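Local coordinates for protein purine nucleoside phosphorylase (Schistosoma mansoni, PDB 6BJ6) that probably catalyses the reversible phosphorolysis of purine nucleosides such as inosine and guanosine to the free base and ribose 1-phosphate, at residues L113-L118 against M221-E226. Numbering follows the deposited sequence.
With DTS (2-{[(S)-phenylsulfinyl]methyl}benzoic acid), chain F.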
loop_
_atom_site.group_PDB
_atom_site.type_symbol
_atom_site.label_atom_id
_atom_site.label_comp_id
_atom_site.label_asym_id
_atom_site.label_seq_id
_atom_site.Cartn_x
_atom_site.Cartn_y
_atom_site.Cartn_z
ATOM N N LEU A 113 12.016 -23.949 6.816
ATOM C CA LEU A 113 11.954 -23.471 5.435
ATOM C C LEU A 113 13.175 -22.605 5.155
ATOM O O LEU A 113 13.440 -21.654 5.899
ATOM C CB LEU A 113 10.661 -22.667 5.208
ATOM C CG LEU A 113 10.417 -21.929 3.874
ATOM C CD1 LEU A 113 10.355 -22.909 2.715
ATOM C CD2 LEU A 113 9.130 -21.127 3.962
ATOM N N LEU A 114 13.894 -22.916 4.069
ATOM C CA LEU A 114 15.057 -22.158 3.605
ATOM C C LEU A 114 14.712 -21.450 2.298
ATOM O O LEU A 114 14.129 -22.071 1.391
ATOM C CB LEU A 114 16.271 -23.091 3.410
ATOM C CG LEU A 114 16.594 -24.188 4.435
ATOM C CD1 LEU A 114 17.801 -25.128 4.068
ATOM C CD2 LEU A 114 16.902 -23.501 5.756
ATOM N N ILE A 115 15.072 -20.155 2.196
ATOM C CA ILE A 115 14.679 -19.280 1.077
ATOM C C ILE A 115 15.884 -18.468 0.602
ATOM O O ILE A 115 16.615 -17.892 1.414
ATOM C CB ILE A 115 13.543 -18.296 1.454
ATOM C CG1 ILE A 115 12.308 -19.005 2.006
ATOM C CG2 ILE A 115 13.072 -17.444 0.219
ATOM C CD1 ILE A 115 11.293 -18.028 2.698
ATOM N N THR A 116 16.076 -18.400 -0.718
ATOM C CA THR A 116 17.095 -17.526 -1.313
ATOM C C THR A 116 16.478 -16.697 -2.443
ATOM O O THR A 116 15.571 -17.158 -3.143
ATOM C CB THR A 116 18.289 -18.329 -1.863
ATOM O OG1 THR A 116 17.868 -19.184 -2.940
ATOM C CG2 THR A 116 18.912 -19.201 -0.807
ATOM N N ASN A 117 16.975 -15.470 -2.636
ATOM C CA ASN A 117 16.573 -14.697 -3.810
ATOM C C ASN A 117 17.569 -13.575 -4.072
ATOM O O ASN A 117 18.251 -13.113 -3.166
ATOM C CB ASN A 117 15.159 -14.106 -3.642
ATOM C CG ASN A 117 14.333 -14.071 -4.980
ATOM O OD1 ASN A 117 13.554 -14.981 -5.268
ATOM N ND2 ASN A 117 14.501 -13.011 -5.770
ATOM N N LEU A 118 17.646 -13.152 -5.342
ATOM C CA LEU A 118 18.380 -11.934 -5.700
ATOM C C LEU A 118 17.695 -10.694 -5.125
ATOM O O LEU A 118 16.463 -10.650 -5.001
ATOM C CB LEU A 118 18.456 -11.809 -7.212
ATOM C CG LEU A 118 19.384 -12.811 -7.952
ATOM C CD1 LEU A 118 18.910 -13.107 -9.369
ATOM C CD2 LEU A 118 20.805 -12.182 -8.009
ATOM N N MET A 221 11.666 -8.029 -4.011
ATOM C CA MET A 221 10.258 -8.222 -4.376
ATOM C C MET A 221 9.701 -9.584 -3.973
ATOM O O MET A 221 8.638 -9.966 -4.467
ATOM C CB MET A 221 10.091 -8.049 -5.904
ATOM C CG MET A 221 10.714 -6.775 -6.453
ATOM S SD MET A 221 10.602 -6.684 -8.256
ATOM C CE MET A 221 11.776 -5.372 -8.594
ATOM N N SER A 222 10.400 -10.326 -3.108
ATOM C CA SER A 222 10.065 -11.715 -2.776
ATOM C C SER A 222 10.087 -11.921 -1.263
ATOM O O SER A 222 10.119 -10.950 -0.505
ATOM C CB SER A 222 11.068 -12.682 -3.425
ATOM O OG SER A 222 12.379 -12.559 -2.853
ATOM N N THR A 223 10.031 -13.193 -0.846
ATOM C CA THR A 223 10.413 -13.684 0.480
ATOM C C THR A 223 9.443 -13.361 1.621
ATOM O O THR A 223 8.987 -14.280 2.312
ATOM C CB THR A 223 11.831 -13.183 0.782
ATOM O OG1 THR A 223 12.705 -13.672 -0.252
ATOM C CG2 THR A 223 12.353 -13.724 2.128
ATOM N N VAL A 224 9.104 -12.094 1.836
ATOM C CA VAL A 224 8.312 -11.731 3.018
ATOM C C VAL A 224 6.950 -12.421 3.041
ATOM O O VAL A 224 6.496 -12.824 4.141
ATOM C CB VAL A 224 8.241 -10.202 3.139
ATOM C CG1 VAL A 224 7.226 -9.709 4.193
ATOM C CG2 VAL A 224 9.646 -9.656 3.511
ATOM N N PRO A 225 6.218 -12.562 1.922
ATOM C CA PRO A 225 4.921 -13.281 2.001
ATOM C C PRO A 225 5.084 -14.695 2.537
ATOM O O PRO A 225 4.341 -15.091 3.456
ATOM C CB PRO A 225 4.402 -13.247 0.553
ATOM C CG PRO A 225 5.044 -11.934 -0.006
ATOM C CD PRO A 225 6.440 -11.967 0.579
ATOM N N GLU A 226 6.092 -15.442 2.031
ATOM C CA GLU A 226 6.312 -16.818 2.508
ATOM C C GLU A 226 6.761 -16.843 3.967
ATOM O O GLU A 226 6.356 -17.744 4.727
ATOM C CB GLU A 226 7.344 -17.537 1.627
ATOM C CG GLU A 226 6.901 -17.744 0.146
ATOM C CD GLU A 226 7.382 -16.644 -0.815
ATOM O OE1 GLU A 226 7.281 -15.449 -0.459
ATOM O OE2 GLU A 226 7.883 -16.976 -1.937
HETATM C C12 DTS F . 16.031 -5.904 -6.959
HETATM C C13 DTS F . 15.175 -6.898 -6.772
HETATM C C11 DTS F . 17.315 -6.165 -7.720
HETATM C C10 DTS F . 17.534 -7.376 -8.206
HETATM C C9 DTS F . 16.541 -8.510 -8.015
HETATM C C8 DTS F . 15.446 -8.304 -7.301
HETATM C C7 DTS F . 13.122 -9.631 -8.575
HETATM C C4 DTS F . 15.373 -8.980 -11.604
HETATM C C5 DTS F . 14.570 -8.768 -10.586
HETATM C C6 DTS F . 14.027 -9.937 -9.773
HETATM C C3 DTS F . 15.743 -10.372 -11.999
HETATM C C2 DTS F . 15.297 -11.393 -11.320
HETATM C C1 DTS F . 14.380 -11.179 -10.114
HETATM O O2 DTS F . 13.892 -10.279 -5.817
HETATM S S DTS F . 14.181 -9.581 -7.067
HETATM C C DTS F . 13.872 -12.412 -9.373
HETATM O O1 DTS F . 13.297 -12.320 -8.254
HETATM O O DTS F . 14.006 -13.544 -9.906
HETATM O O HOH W 1 14.357 -10.523 -3.240
#
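Ser222 and Asn117 face each other where strand 112-121 of the central mixed sheet passes the turn into helix 224-232, and the chain comes up to Ser222 from Met221, which reaches the bound sulfinyl benzoic acid rather than the strand: its SD lies 3.9 Å from C7 of DTS, and Phe161 of a second subunit packs on the same side chain. With Ser222 OG held between its own backbone N and carbonyl carbon (chi1 68°), the hydroxyl comes up to the base of the Asn117 amide, 3.3 Å from CG. The same OG shares a hydrogen bond with Thr223 OG1 and another with a water, which in turn donates to Leu118 O and to the sulfinyl oxygen O2 of DTS. The Asn117 amide is held by its own strand and by the ligand: ND2 gives a nearly straight bond (177°) to a lone pair of Leu118 O, lying in that carbonyl's plane, and a second bond of 2.8 Å to the DTS carboxylate oxygen O1. ND2 also lies 2.8 Å from DTS O2. Thr223 runs antiparallel alongside Ile115, OG1 standing 3.8 Å from Ile115 CG2; though at the N-cap position, its side chain makes no capping bond, OG1 being engaged with Ser222. Val224 turns the other way, onto Tyr194 and Phe196 of strand 189-196. Further into the helix, Ile115 CD1 meets Glu226 CB at 4.1 Å, while Leu113 CD2 only approaches the Glu226 backbone O. The bonds thus cluster at the ligand end, and methyl groups of Ile115 and Leu113 against Thr223 and Glu226 carry the other. With Ser35 also bonding DTS and Phe161 arriving from the second subunit, the site is consistent with the ribose and phosphate region of trimeric purine nucleoside phosphorylases: Asn117 grips the ligand directly, whereas Ser222 acts through water, with Thr223 behind it.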